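Local structure of DNA replication regulator protein HobA (2UVP) at residues P116-V121 with S135-F140; H65-Y70 with K164-F169. The protein is required for initiation of DNA replication in Helicobacter pylori, increasing the binding of the initiator DnaA to the oriC region. One frame throughout, in Å; residues are numbered along the deposited sequence.

Contact 1. Residues P116-V121 with S135-F140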
# COMPACT_ATOMS: atom_id res chain seq x y z
N PRO A 116 -18.47 -12.19 10.13
CA PRO A 116 -17.88 -10.85 10.13
C PRO A 116 -18.66 -9.84 10.96
O PRO A 116 -19.86 -9.99 11.15
CB PRO A 116 -17.94 -10.46 8.66
CG PRO A 116 -19.26 -11.09 8.20
CD PRO A 116 -19.29 -12.42 8.92
N MET A 117 -17.96 -8.82 11.44
CA MET A 117 -18.59 -7.65 12.05
C MET A 117 -17.86 -6.45 11.45
O MET A 117 -16.63 -6.47 11.36
CB MET A 117 -18.44 -7.67 13.58
CG MET A 117 -18.81 -6.33 14.23
SD MET A 117 -18.59 -6.28 16.02
CE MET A 117 -20.07 -7.12 16.56
N PHE A 118 -18.62 -5.44 11.02
CA PHE A 118 -18.04 -4.24 10.43
C PHE A 118 -17.71 -3.25 11.51
O PHE A 118 -18.59 -2.89 12.30
CB PHE A 118 -18.99 -3.59 9.44
CG PHE A 118 -19.26 -4.41 8.23
CD1 PHE A 118 -18.28 -4.62 7.27
CD2 PHE A 118 -20.52 -4.97 8.04
CE1 PHE A 118 -18.54 -5.39 6.12
CE2 PHE A 118 -20.79 -5.75 6.91
CZ PHE A 118 -19.81 -5.96 5.95
N TRP A 119 -16.47 -2.78 11.54
CA TRP A 119 -16.09 -1.72 12.48
C TRP A 119 -15.72 -0.54 11.64
O TRP A 119 -14.72 -0.57 10.91
CB TRP A 119 -14.90 -2.16 13.31
CG TRP A 119 -14.36 -1.17 14.31
CD1 TRP A 119 -14.74 0.14 14.51
CD2 TRP A 119 -13.30 -1.43 15.23
NE1 TRP A 119 -13.98 0.70 15.52
CE2 TRP A 119 -13.08 -0.24 15.96
CE3 TRP A 119 -12.50 -2.55 15.49
CZ2 TRP A 119 -12.12 -0.16 16.97
CZ3 TRP A 119 -11.56 -2.48 16.48
CH2 TRP A 119 -11.37 -1.28 17.22
N HIS A 120 -16.55 0.51 11.67
CA HIS A 120 -16.29 1.64 10.78
C HIS A 120 -16.08 2.89 11.60
O HIS A 120 -16.81 3.12 12.56
CB HIS A 120 -17.42 1.85 9.76
CG HIS A 120 -17.20 3.05 8.90
ND1 HIS A 120 -16.32 3.06 7.84
CD2 HIS A 120 -17.68 4.32 9.00
CE1 HIS A 120 -16.30 4.26 7.29
NE2 HIS A 120 -17.09 5.05 8.00
N VAL A 121 -15.11 3.70 11.19
CA VAL A 121 -14.83 4.98 11.86
C VAL A 121 -14.95 6.16 10.91
O VAL A 121 -14.22 6.25 9.92
CB VAL A 121 -13.41 4.99 12.48
CG1 VAL A 121 -13.20 6.29 13.25
CG2 VAL A 121 -13.24 3.76 13.37
N SER A 135 -26.96 -3.13 6.72
CA SER A 135 -27.33 -4.54 6.58
C SER A 135 -27.51 -5.28 7.92
O SER A 135 -27.38 -4.68 8.99
CB SER A 135 -26.32 -5.27 5.69
OG SER A 135 -25.12 -5.57 6.40
N LYS A 136 -27.82 -6.57 7.83
CA LYS A 136 -28.05 -7.44 8.98
C LYS A 136 -26.75 -7.74 9.72
O LYS A 136 -26.77 -8.11 10.90
CB LYS A 136 -28.67 -8.79 8.54
CG LYS A 136 -29.37 -8.78 7.17
CD LYS A 136 -28.36 -9.01 6.02
CE LYS A 136 -28.78 -8.27 4.74
NZ LYS A 136 -29.04 -6.82 4.98
N ILE A 137 -25.61 -7.61 9.03
CA ILE A 137 -24.33 -8.00 9.60
C ILE A 137 -24.07 -7.12 10.83
O ILE A 137 -24.37 -5.93 10.82
CB ILE A 137 -23.15 -7.91 8.57
CG1 ILE A 137 -23.28 -9.01 7.50
CG2 ILE A 137 -21.79 -8.13 9.25
CD1 ILE A 137 -24.17 -8.67 6.33
N PRO A 138 -23.57 -7.72 11.92
CA PRO A 138 -23.22 -6.98 13.12
C PRO A 138 -22.22 -5.86 12.82
O PRO A 138 -21.45 -5.97 11.86
CB PRO A 138 -22.58 -8.05 14.01
CG PRO A 138 -23.16 -9.34 13.54
CD PRO A 138 -23.31 -9.17 12.07
N SER A 139 -22.27 -4.79 13.61
CA SER A 139 -21.35 -3.67 13.40
C SER A 139 -20.96 -2.95 14.70
O SER A 139 -21.63 -3.05 15.73
CB SER A 139 -21.92 -2.69 12.37
OG SER A 139 -23.13 -2.12 12.82
N PHE A 140 -19.83 -2.25 14.64
CA PHE A 140 -19.31 -1.45 15.74
C PHE A 140 -19.01 -0.13 15.06
O PHE A 140 -17.98 0.01 14.39
CB PHE A 140 -18.02 -2.12 16.21
CG PHE A 140 -17.36 -1.53 17.44
CD1 PHE A 140 -15.97 -1.64 17.58
CD2 PHE A 140 -18.10 -0.97 18.50
CE1 PHE A 140 -15.30 -1.17 18.74
CE2 PHE A 140 -17.45 -0.51 19.65
CZ PHE A 140 -16.04 -0.60 19.77
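Trp119 and Phe140 stand side by side on one face of the sheet and point the same way, their rings forming an edge-to-face pair. The edge of Phe140 is turned to the indole face: its CD1 lies over the centre of the Trp119 ring, 3.6 Å from CD2 of Trp119, with the ring planes at 51°. Both residues hold CG anti to the backbone N, starting the two side chains off alike on this face of the sheet. Trp142 and Phe172 meet the Trp119 ring as well, while Phe140 also rests on Leu42 and Thr46 of helix 39-51. Met117 lies on this same side; its chain bends at chi3 and brings CE to 3.7 Å from CB of Pro138.

Phe118 points to the other face, where its ring obliquely crosses Ile137, in the loop before strand 139-143, with CE2 of Phe118 3.5 Å from CG2 of Ile137. CG2 of Ile137 also lies 3.3 Å from the carbonyl O of Pro116, so this methyl is wedged against the Phe118 ring, the Pro116 ring and the Pro116 carbonyl O. Helix 127-133 packs on Phe118 through Ile132 and Leu133.

Between these layers the backbones pair in parallel register, Phe118 beside Ser139 and Trp119 beside Phe140. Phe118 N donates to Pro138 O at 3.0 Å, Phe140 N to Phe118 O at 2.7 Å, and His120 N to Phe140 O at 3.1 Å. Phe118 thus uses both its N-H and its C=O on this neighbour, as one residue of a parallel pair does. Strand 116-121, helix 127-133 and strand 139-143 form a beta-alpha-beta unit, the building block of the parallel sheet in this alpha/beta fold.

Contact 2. Residues H65-Y70 with K164-F169; sequences HWFLNY and KLLQLF
Leu166 sets one methyl, CD2, over the face of the Tyr70 ring, 3.6 Å from the ring centroid and 16° off its normal, a CH-pi contact in which the two side chains cross at about a right angle. CD2 of Leu166 also lies at the edge of the Trp66 ring, near its plane, 4.1 Å from CZ3 of Trp66. A second CH-pi contact is made by Leu165, whose CB sits over the face of Phe67, 3.9 Å from that centroid and offset toward the rim; CZ of Phe67 also reaches Leu165 O at 3.3 Å. Tyr70 then turns an edge to Phe169: the planes stand at 79°, the arrangement is offset edge-to-face, and CE2 of Tyr70 comes to 3.6 Å from CD2 of Phe169. CB of Phe169 lies at the edge of the Phe67 ring, near its plane.

Phe67 and Tyr70 are one helical turn apart; both point CB toward helix 161-180 and hold CG anti to the backbone N. The end of the Trp66 ring swings back to the same helix.

Farther out, strand 116-121 packs against this cluster. Another protein chain of the assembly also approaches: one of its acidic side chains hydrogen-bonds Tyr70 OH, and Trp66 and Tyr70 each meet an aromatic side chain of that chain edge-to-face.

The segment axes run nearly parallel, at 21° and 11.3 Å apart at closest, a separation filled by these large side chains. This is the apolar packing of two roughly parallel helices beside the central sheet of an alpha/beta fold, here with an interface between chains at its border.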
# COMPACT_ATOMS: atom_id res chain seq x y z
N HIS A 65 -7.61 7.25 7.66
CA HIS A 65 -6.78 6.11 7.26
C HIS A 65 -5.67 5.86 8.28
O HIS A 65 -5.35 4.71 8.57
CB HIS A 65 -6.17 6.28 5.87
CG HIS A 65 -7.16 6.21 4.76
ND1 HIS A 65 -6.78 6.26 3.43
CD2 HIS A 65 -8.50 6.04 4.77
CE1 HIS A 65 -7.86 6.17 2.67
NE2 HIS A 65 -8.91 6.02 3.45
N TRP A 66 -5.10 6.93 8.85
CA TRP A 66 -4.07 6.74 9.89
C TRP A 66 -4.63 5.92 11.06
O TRP A 66 -3.91 5.12 11.67
CB TRP A 66 -3.51 8.08 10.39
CG TRP A 66 -4.54 8.93 11.08
CD1 TRP A 66 -5.37 9.84 10.50
CD2 TRP A 66 -4.87 8.92 12.48
NE1 TRP A 66 -6.17 10.43 11.47
CE2 TRP A 66 -5.88 9.88 12.69
CE3 TRP A 66 -4.38 8.20 13.58
CZ2 TRP A 66 -6.43 10.14 13.96
CZ3 TRP A 66 -4.93 8.45 14.86
CH2 TRP A 66 -5.93 9.42 15.02
N PHE A 67 -5.91 6.10 11.38
CA PHE A 67 -6.48 5.46 12.56
C PHE A 67 -6.84 4.00 12.26
O PHE A 67 -6.72 3.13 13.11
CB PHE A 67 -7.68 6.25 13.09
CG PHE A 67 -8.24 5.70 14.38
CD1 PHE A 67 -7.45 5.63 15.54
CD2 PHE A 67 -9.55 5.23 14.43
CE1 PHE A 67 -7.99 5.15 16.77
CE2 PHE A 67 -10.09 4.71 15.64
CZ PHE A 67 -9.29 4.67 16.80
N LEU A 68 -7.26 3.75 11.02
CA LEU A 68 -7.39 2.36 10.52
C LEU A 68 -6.05 1.63 10.74
O LEU A 68 -6.01 0.55 11.31
CB LEU A 68 -7.75 2.38 9.03
CG LEU A 68 -8.56 1.25 8.38
CD1 LEU A 68 -8.30 1.19 6.88
CD2 LEU A 68 -8.50 -0.12 9.01
N ASN A 69 -4.96 2.24 10.28
CA ASN A 69 -3.62 1.69 10.45
C ASN A 69 -3.30 1.44 11.92
O ASN A 69 -2.78 0.37 12.30
CB ASN A 69 -2.64 2.67 9.79
CG ASN A 69 -1.20 2.17 9.76
OD1 ASN A 69 -0.73 1.53 10.69
ND2 ASN A 69 -0.48 2.52 8.69
N TYR A 70 -3.64 2.41 12.76
CA TYR A 70 -3.43 2.31 14.21
C TYR A 70 -4.18 1.11 14.79
O TYR A 70 -3.62 0.36 15.58
CB TYR A 70 -3.93 3.58 14.85
CG TYR A 70 -3.66 3.68 16.34
CD1 TYR A 70 -2.44 4.11 16.82
CD2 TYR A 70 -4.67 3.35 17.27
CE1 TYR A 70 -2.20 4.22 18.21
CE2 TYR A 70 -4.44 3.46 18.65
CZ TYR A 70 -3.21 3.90 19.10
OH TYR A 70 -2.94 4.03 20.46
N LYS A 164 -9.36 11.67 21.11
CA LYS A 164 -10.50 10.87 21.56
C LYS A 164 -10.51 9.53 20.86
O LYS A 164 -10.83 8.50 21.46
CB LYS A 164 -11.81 11.63 21.30
CG LYS A 164 -11.91 12.90 22.18
CD LYS A 164 -13.29 13.60 22.07
CE LYS A 164 -13.22 14.88 22.94
NZ LYS A 164 -14.46 15.68 22.86
N LEU A 165 -10.13 9.52 19.58
CA LEU A 165 -10.04 8.25 18.87
C LEU A 165 -9.03 7.30 19.55
O LEU A 165 -9.33 6.14 19.77
CB LEU A 165 -9.70 8.48 17.39
CG LEU A 165 -10.82 9.12 16.54
CD1 LEU A 165 -10.29 9.46 15.16
CD2 LEU A 165 -12.04 8.18 16.44
N LEU A 166 -7.84 7.81 19.85
CA LEU A 166 -6.83 7.01 20.58
C LEU A 166 -7.39 6.52 21.91
O LEU A 166 -7.17 5.37 22.31
CB LEU A 166 -5.56 7.83 20.82
CG LEU A 166 -4.79 8.30 19.59
CD1 LEU A 166 -3.52 8.95 20.06
CD2 LEU A 166 -4.47 7.13 18.68
N GLN A 167 -8.08 7.41 22.60
CA GLN A 167 -8.55 7.12 23.94
C GLN A 167 -9.61 6.00 23.88
O GLN A 167 -9.59 5.06 24.69
CB GLN A 167 -9.10 8.39 24.56
CG GLN A 167 -9.38 8.19 26.04
CD GLN A 167 -10.02 9.42 26.67
OE1 GLN A 167 -9.98 10.51 26.10
NE2 GLN A 167 -10.68 9.21 27.81
N LEU A 168 -10.51 6.09 22.90
CA LEU A 168 -11.53 5.03 22.74
C LEU A 168 -10.90 3.70 22.33
O LEU A 168 -11.32 2.63 22.78
CB LEU A 168 -12.58 5.44 21.72
CG LEU A 168 -13.48 6.60 22.17
CD1 LEU A 168 -14.19 7.14 20.94
CD2 LEU A 168 -14.49 6.16 23.30
N PHE A 169 -9.89 3.76 21.46
CA PHE A 169 -9.22 2.52 21.13
C PHE A 169 -8.59 1.88 22.35
O PHE A 169 -8.69 0.68 22.57
CB PHE A 169 -8.12 2.69 20.07
CG PHE A 169 -7.45 1.39 19.78
CD1 PHE A 169 -8.06 0.50 18.90
CD2 PHE A 169 -6.29 1.01 20.46
CE1 PHE A 169 -7.48 -0.77 18.65
CE2 PHE A 169 -5.71 -0.26 20.23
CZ PHE A 169 -6.32 -1.15 19.32

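Both contacts are buried, but they hold the fold in different ways. Contact 1 joins neighbouring strands through three backbone hydrogen bonds and packs side chains on both faces of the sheet; contact 2 joins two helices chiefly through apolar side chains, with CH-pi and aromatic contacts and no hydrogen bond between its segments. Their centres are about 17 Å apart, and contact 1 is nested in the sequence between the segments of contact 2. They meet directly: Val121 CG1 lies 3.9 Å from Leu165 CD2, and Trp119 CH2 is 4.1 Å from Phe169 CD1, so strand 116-121 packs against the helix pair. Contact 2 borders another protein chain, whereas the segments of contact 1 touch none.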